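Local coordinates for DHHA1 domain protein (Clostridium perfringens, PDB 3KEW) that is a probable alanyl-tRNA synthetase-related protein that binds zinc and may, like related editing domains, hydrolyse mischarged tRNA, at residues T37-G42 and C84-E89. Numbering follows the deposited sequence.
Sequences TAFFPG and CELDWE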
loop_
_atom_site.group_PDB
_atom_site.type_symbol
_atom_site.label_atom_id
_atom_site.label_comp_id
_atom_site.label_asym_id
_atom_site.label_seq_id
_atom_site.Cartn_x
_atom_site.Cartn_y
_atom_site.Cartn_z
ATOM N N THR A 37 13.969 2.653 -9.532
ATOM C CA THR A 37 12.586 2.416 -9.941
ATOM C C THR A 37 11.550 2.959 -8.953
ATOM O O THR A 37 11.745 2.930 -7.735
ATOM C CB THR A 37 12.328 0.927 -10.329
ATOM O OG1 THR A 37 11.053 0.809 -10.971
ATOM C CG2 THR A 37 12.402 -0.005 -9.117
ATOM N N ALA A 38 10.466 3.482 -9.508
ATOM C CA ALA A 38 9.296 3.870 -8.731
ATOM C C ALA A 38 8.171 2.845 -8.909
ATOM O O ALA A 38 7.065 3.051 -8.420
ATOM C CB ALA A 38 8.822 5.277 -9.141
ATOM N N PHE A 39 8.453 1.749 -9.620
ATOM C CA PHE A 39 7.483 0.658 -9.779
ATOM C C PHE A 39 7.498 -0.217 -8.527
ATOM O O PHE A 39 8.506 -0.872 -8.229
ATOM C CB PHE A 39 7.765 -0.187 -11.037
ATOM C CG PHE A 39 7.501 0.536 -12.347
ATOM C CD1 PHE A 39 6.271 0.407 -12.995
ATOM C CD2 PHE A 39 8.479 1.331 -12.936
ATOM C CE1 PHE A 39 6.008 1.086 -14.188
ATOM C CE2 PHE A 39 8.236 2.001 -14.144
ATOM C CZ PHE A 39 6.992 1.883 -14.767
ATOM N N PHE A 40 6.386 -0.199 -7.784
ATOM C CA PHE A 40 6.187 -1.059 -6.609
ATOM C C PHE A 40 5.985 -2.479 -7.129
ATOM O O PHE A 40 5.185 -2.676 -8.059
ATOM C CB PHE A 40 4.947 -0.586 -5.834
ATOM C CG PHE A 40 4.768 -1.215 -4.466
ATOM C CD1 PHE A 40 3.521 -1.722 -4.082
ATOM C CD2 PHE A 40 5.818 -1.269 -3.552
ATOM C CE1 PHE A 40 3.329 -2.282 -2.812
ATOM C CE2 PHE A 40 5.641 -1.829 -2.285
ATOM C CZ PHE A 40 4.387 -2.330 -1.907
ATOM N N PRO A 41 6.753 -3.455 -6.596
ATOM C CA PRO A 41 6.563 -4.877 -6.943
ATOM C C PRO A 41 5.372 -5.565 -6.240
ATOM O O PRO A 41 4.936 -6.646 -6.671
ATOM C CB PRO A 41 7.885 -5.523 -6.502
ATOM C CG PRO A 41 8.372 -4.660 -5.379
ATOM C CD PRO A 41 7.884 -3.263 -5.665
ATOM N N GLY A 42 4.851 -4.930 -5.191
ATOM C CA GLY A 42 3.864 -5.546 -4.310
ATOM C C GLY A 42 4.433 -5.698 -2.913
ATOM O O GLY A 42 5.652 -5.726 -2.747
ATOM N N CYS A 84 10.257 6.873 -17.865
ATOM C CA CYS A 84 9.461 5.832 -17.224
ATOM C C CYS A 84 8.297 6.442 -16.460
ATOM O O CYS A 84 8.500 7.333 -15.630
ATOM C CB CYS A 84 10.320 5.016 -16.269
ATOM S SG CYS A 84 11.855 4.379 -16.959
ATOM N N GLU A 85 7.084 5.959 -16.731
ATOM C CA GLU A 85 5.896 6.484 -16.061
ATOM C C GLU A 85 4.944 5.414 -15.534
ATOM O O GLU A 85 4.637 4.435 -16.219
ATOM C CB GLU A 85 5.156 7.508 -16.933
ATOM C CG GLU A 85 5.223 7.271 -18.427
ATOM C CD GLU A 85 4.959 8.538 -19.227
ATOM O OE1 GLU A 85 5.632 9.561 -18.968
ATOM O OE2 GLU A 85 4.087 8.510 -20.120
ATOM N N LEU A 86 4.494 5.615 -14.299
ATOM C CA LEU A 86 3.558 4.701 -13.656
ATOM C C LEU A 86 2.156 4.901 -14.215
ATOM O O LEU A 86 1.792 5.997 -14.651
ATOM C CB LEU A 86 3.535 4.913 -12.135
ATOM C CG LEU A 86 4.804 4.808 -11.280
ATOM C CD1 LEU A 86 4.504 5.083 -9.811
ATOM C CD2 LEU A 86 5.464 3.476 -11.400
ATOM N N ASP A 87 1.381 3.821 -14.223
ATOM C CA ASP A 87 -0.074 3.904 -14.284
ATOM C C ASP A 87 -0.454 4.438 -12.903
ATOM O O ASP A 87 -0.493 3.690 -11.929
ATOM C CB ASP A 87 -0.635 2.492 -14.514
ATOM C CG ASP A 87 -2.160 2.448 -14.676
ATOM O OD1 ASP A 87 -2.878 3.446 -14.433
ATOM O OD2 ASP A 87 -2.641 1.358 -15.046
ATOM N N TRP A 88 -0.679 5.748 -12.822
ATOM C CA TRP A 88 -0.916 6.405 -11.535
ATOM C C TRP A 88 -2.290 6.093 -10.926
ATOM O O TRP A 88 -2.436 6.068 -9.707
ATOM C CB TRP A 88 -0.687 7.926 -11.599
ATOM C CG TRP A 88 -0.825 8.542 -10.221
ATOM C CD1 TRP A 88 -1.834 9.346 -9.775
ATOM C CD2 TRP A 88 0.041 8.324 -9.100
ATOM N NE1 TRP A 88 -1.636 9.660 -8.449
ATOM C CE2 TRP A 88 -0.490 9.049 -8.014
ATOM C CE3 TRP A 88 1.228 7.597 -8.910
ATOM C CZ2 TRP A 88 0.118 9.063 -6.762
ATOM C CZ3 TRP A 88 1.831 7.624 -7.668
ATOM C CH2 TRP A 88 1.283 8.349 -6.617
ATOM N N GLU A 89 -3.285 5.861 -11.775
ATOM C CA GLU A 89 -4.626 5.517 -11.316
ATOM C C GLU A 89 -4.625 4.207 -10.526
ATOM O O GLU A 89 -5.196 4.137 -9.440
ATOM C CB GLU A 89 -5.611 5.474 -12.496
ATOM C CG GLU A 89 -6.448 6.750 -12.666
ATOM C CD GLU A 89 -5.616 8.033 -12.759
ATOM O OE1 GLU A 89 -4.989 8.272 -13.815
ATOM O OE2 GLU A 89 -5.606 8.812 -11.777
#
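Leu86 lays its CD2 methyl over one face of the Phe39 ring in a CH-pi contact, 3.6 Å from the ring centroid and 14° off the normal. CD2 meets CD1 of Phe39 at 3.6 Å but stays close to all six ring carbons, as expected for a methyl centred on the face. The two side chains run antiparallel past one another. In Phe39, chi1 of -69° sets CG beside the backbone N, at the root of the ring that Leu86 covers.

Looser apolar contacts surround this pair. Phe39 CE2 presents the ring edge to Cys84 CB at 4.2 Å, and Ala38 CB lies 4.4 Å from Leu86 CD1. The Leu86 methyls also pack against a backbone carbonyl, with Ala38 O 3.4 Å from CD2; that oxygen receives a weak hydrogen bond from Arg91.

Polar bonding shapes the loop itself: Phe39 N donates to Thr37 OG1 (3.1 Å, 160°), closing an ST turn just ahead of the ring, with OG1 in the ring plane at its edge. Thr37 OG1 is also hydrogen-bonded to His70, whose ring meets that of Phe39 nearly perpendicularly.

Ile53, Val58 and Val61 of other barrel strands add to the apolar surroundings of Phe39. The contact thus packs the loop after strand 36-37 against the last residues of strand 82-86, where the chain leaves a closed, six-stranded antiparallel beta-barrel for helix 88-112.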